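Local coordinates for PfhB2 (Pasteurella multocida, PDB 6U8T), which acts as a toxin whose YopT domain is a papain-like cysteine protease, probably cleaving host proteins, at the interface of chains A and B. Sequence-based numbering; all coordinates share one arbitrary frame. Chains: chain A/B, PfhB2.

The interface of chains A and B. Residues chain A 109-110, 120-122, 149-150; chain B 216-219.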
ATOM      1  N   PRO A 109      23.780 -11.316  17.136  1.00 57.43           N
ATOM      2  CA  PRO A 109      23.188 -11.826  15.895  1.00 56.02           C
ATOM      3  C   PRO A 109      23.783 -13.191  15.524  1.00 56.26           C
ATOM      4  O   PRO A 109      24.961 -13.339  15.669  1.00 58.53           O
ATOM      5  CB  PRO A 109      23.508 -10.767  14.823  1.00 54.85           C
ATOM      6  CG  PRO A 109      24.058  -9.566  15.604  1.00 56.42           C
ATOM      7  CD  PRO A 109      24.568 -10.092  16.937  1.00 58.04           C
ATOM      8  N   LYS A 110      22.961 -14.144  15.081  1.00 54.46           N
ATOM      9  CA  LYS A 110      23.427 -15.470  14.600  1.00 54.47           C
ATOM     10  C   LYS A 110      24.192 -15.301  13.284  1.00 54.26           C
ATOM     11  O   LYS A 110      23.859 -14.393  12.510  1.00 52.38           O
ATOM     12  CB  LYS A 110      22.276 -16.456  14.388  1.00 53.45           C
ATOM     13  CG  LYS A 110      21.765 -17.103  15.654  1.00 54.13           C
ATOM     14  CD  LYS A 110      20.906 -18.323  15.444  1.00 54.34           C
ATOM     15  CE  LYS A 110      20.376 -18.831  16.780  1.00 56.06           C
ATOM     16  NZ  LYS A 110      19.290 -19.844  16.665  1.00 56.30           N
ATOM     17  N   ARG A 120      25.669 -13.337   8.078  1.00 55.82           N
ATOM     18  CA  ARG A 120      24.519 -13.145   8.988  1.00 56.03           C
ATOM     19  C   ARG A 120      23.477 -14.225   8.687  1.00 54.45           C
ATOM     20  O   ARG A 120      23.254 -14.531   7.507  1.00 50.69           O
ATOM     21  CB  ARG A 120      23.982 -11.722   8.842  1.00 58.48           C
ATOM     22  CG  ARG A 120      24.923 -10.686   9.437  1.00 63.12           C
ATOM     23  CD  ARG A 120      25.007 -10.837  10.942  1.00 68.47           C
ATOM     24  NE  ARG A 120      23.666 -10.629  11.498  1.00 68.46           N
ATOM     25  CZ  ARG A 120      23.218  -9.477  11.988  1.00 69.63           C
ATOM     26  NH1 ARG A 120      23.992  -8.407  12.046  1.00 70.63           N
ATOM     27  NH2 ARG A 120      21.989  -9.406  12.463  1.00 75.07           N
ATOM     28  N   ASP A 121      22.911 -14.828   9.737  1.00 56.23           N
ATOM     29  CA  ASP A 121      21.776 -15.782   9.620  1.00 55.43           C
ATOM     30  C   ASP A 121      20.514 -14.928   9.497  1.00 52.89           C
ATOM     31  O   ASP A 121      19.834 -14.727  10.482  1.00 52.42           O
ATOM     32  CB  ASP A 121      21.751 -16.799  10.774  1.00 55.33           C
ATOM     33  CG  ASP A 121      20.700 -17.886  10.607  1.00 55.29           C
ATOM     34  OD1 ASP A 121      20.146 -18.021   9.481  1.00 55.92           O
ATOM     35  OD2 ASP A 121      20.405 -18.575  11.606  1.00 55.66           O
ATOM     36  N   GLU A 122      20.292 -14.388   8.302  1.00 53.56           N
ATOM     37  CA  GLU A 122      19.047 -13.742   7.845  1.00 51.50           C
ATOM     38  C   GLU A 122      18.424 -14.648   6.783  1.00 49.39           C
ATOM     39  O   GLU A 122      19.178 -15.226   5.970  1.00 52.10           O
ATOM     40  CB  GLU A 122      19.335 -12.447   7.101  1.00 53.24           C
ATOM     41  CG  GLU A 122      20.166 -11.407   7.819  1.00 58.32           C
ATOM     42  CD  GLU A 122      20.095 -10.047   7.119  1.00 57.15           C
ATOM     43  OE1 GLU A 122      19.838 -10.014   5.898  1.00 58.10           O
ATOM     44  OE2 GLU A 122      20.278  -9.006   7.794  1.00 62.00           O
ATOM     45  N   ALA A 149      15.824 -16.078  18.938  1.00 52.68           N
ATOM     46  CA  ALA A 149      15.004 -14.855  18.819  1.00 52.03           C
ATOM     47  C   ALA A 149      15.008 -14.383  17.355  1.00 49.50           C
ATOM     48  O   ALA A 149      16.042 -14.527  16.697  1.00 49.72           O
ATOM     49  CB  ALA A 149      15.550 -13.798  19.753  1.00 53.45           C
ATOM     50  N   LYS A 150      13.890 -13.843  16.871  1.00 47.47           N
ATOM     51  CA  LYS A 150      13.727 -13.357  15.480  1.00 45.36           C
ATOM     52  C   LYS A 150      13.104 -11.956  15.495  1.00 44.88           C
ATOM     53  O   LYS A 150      12.139 -11.716  16.262  1.00 44.94           O
ATOM     54  CB  LYS A 150      12.845 -14.309  14.670  1.00 44.71           C
ATOM     55  CG  LYS A 150      13.443 -15.682  14.413  1.00 45.37           C
ATOM     56  CD  LYS A 150      13.102 -16.703  15.477  1.00 46.87           C
ATOM     57  CE  LYS A 150      13.824 -18.036  15.324  1.00 48.46           C
ATOM     58  NZ  LYS A 150      14.099 -18.380  13.904  1.00 48.19           N
TER
ATOM     59  N   VAL B 216      13.861 -12.122   7.967  1.00 42.48           N
ATOM     60  CA  VAL B 216      13.965 -12.657   9.343  1.00 43.84           C
ATOM     61  C   VAL B 216      15.429 -12.546   9.764  1.00 45.01           C
ATOM     62  O   VAL B 216      16.261 -13.107   9.079  1.00 47.09           O
ATOM     63  CB  VAL B 216      13.423 -14.098   9.412  1.00 45.79           C
ATOM     64  CG1 VAL B 216      13.632 -14.708  10.795  1.00 47.50           C
ATOM     65  CG2 VAL B 216      11.963 -14.157   9.000  1.00 43.54           C
ATOM     66  N   VAL B 217      15.713 -11.812  10.838  1.00 44.30           N
ATOM     67  CA  VAL B 217      17.070 -11.705  11.425  1.00 45.60           C
ATOM     68  C   VAL B 217      17.082 -12.587  12.676  1.00 47.08           C
ATOM     69  O   VAL B 217      16.181 -12.403  13.528  1.00 45.56           O
ATOM     70  CB  VAL B 217      17.462 -10.249  11.735  1.00 44.68           C
ATOM     71  CG1 VAL B 217      18.878 -10.166  12.316  1.00 46.91           C
ATOM     72  CG2 VAL B 217      17.345  -9.385  10.504  1.00 42.71           C
ATOM     73  N   ASN B 218      18.055 -13.510  12.760  1.00 48.90           N
ATOM     74  CA  ASN B 218      18.141 -14.505  13.862  1.00 51.17           C
ATOM     75  C   ASN B 218      19.147 -14.018  14.898  1.00 53.09           C
ATOM     76  O   ASN B 218      20.244 -13.656  14.521  1.00 53.93           O
ATOM     77  CB  ASN B 218      18.467 -15.907  13.342  1.00 52.72           C
ATOM     78  CG  ASN B 218      17.283 -16.543  12.637  1.00 51.79           C
ATOM     79  OD1 ASN B 218      16.215 -16.723  13.239  1.00 51.04           O
ATOM     80  ND2 ASN B 218      17.431 -16.838  11.350  1.00 51.35           N
ATOM     81  N   TYR B 219      18.767 -14.040  16.172  1.00 55.08           N
ATOM     82  CA  TYR B 219      19.665 -13.764  17.321  1.00 58.20           C
ATOM     83  C   TYR B 219      19.689 -14.994  18.231  1.00 61.98           C
ATOM     84  O   TYR B 219      18.644 -15.679  18.369  1.00 62.04           O
ATOM     85  CB  TYR B 219      19.234 -12.506  18.074  1.00 57.20           C
ATOM     86  CG  TYR B 219      18.945 -11.325  17.186  1.00 55.95           C
ATOM     87  CD1 TYR B 219      17.690 -11.137  16.629  1.00 54.00           C
ATOM     88  CD2 TYR B 219      19.943 -10.428  16.836  1.00 57.07           C
ATOM     89  CE1 TYR B 219      17.428 -10.075  15.775  1.00 52.77           C
ATOM     90  CE2 TYR B 219      19.689  -9.345  16.005  1.00 55.03           C
ATOM     91  CZ  TYR B 219      18.426  -9.166  15.473  1.00 52.80           C
ATOM     92  OH  TYR B 219      18.159  -8.106  14.658  1.00 52.18           O
TER
HETATM   93  O   HOH W   1      21.638 -12.842  12.064  1.00 47.92           O
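The amide of B:Asn218 lies between A:Lys150 and A:Asp121, where the C-terminal strand 212-219 of one YopT-family protease domain is inserted between strands of the other and continues its sheet in antiparallel register. A two-fold axis repeats the contact with the chains exchanged, though the structure alone does not show whether the dimer is biological. With CG beside its own backbone N (chi1 -73°), the asparagine turns OD1 towards A:Lys150, whose chain, bent at chi2 (91°) and again at its tip, curls back to put the terminal amine NZ 2.8 Å from B:Asn218 OD1. ND2 faces the other way, and the carboxylate of A:Asp121 crosses the asparagine amide obliquely, the planes 41° apart. The carbonyl A:Asp121 O takes the backbone N of B:Asn218 at 3.1 Å, nearly in line with the C=O bond, and, more weakly, its ND2. On the flank of the same side chain, the aliphatic part of A:Lys110 runs extended past CB of B:Asn218. Backbone pairing fixes the strand from both sides. B:Tyr219 N meets A:Ala149 O at 2.8 Å, and A:Ala149 N returns a bond to B:Tyr219 O. Opposite, A:Lys110 N reaches B:Asn218 O at 2.8 Å. B:Asn218 O also meets a water at 2.9 Å, which bridges to A:Lys110 O. The same water sits at the edge of the A:Arg120 guanidinium, in its plane, 3.1 Å from A:Arg120 NE. Alongside, the ring of B:Tyr219 brings CD2 to 3.7 Å from A:Pro109 CA.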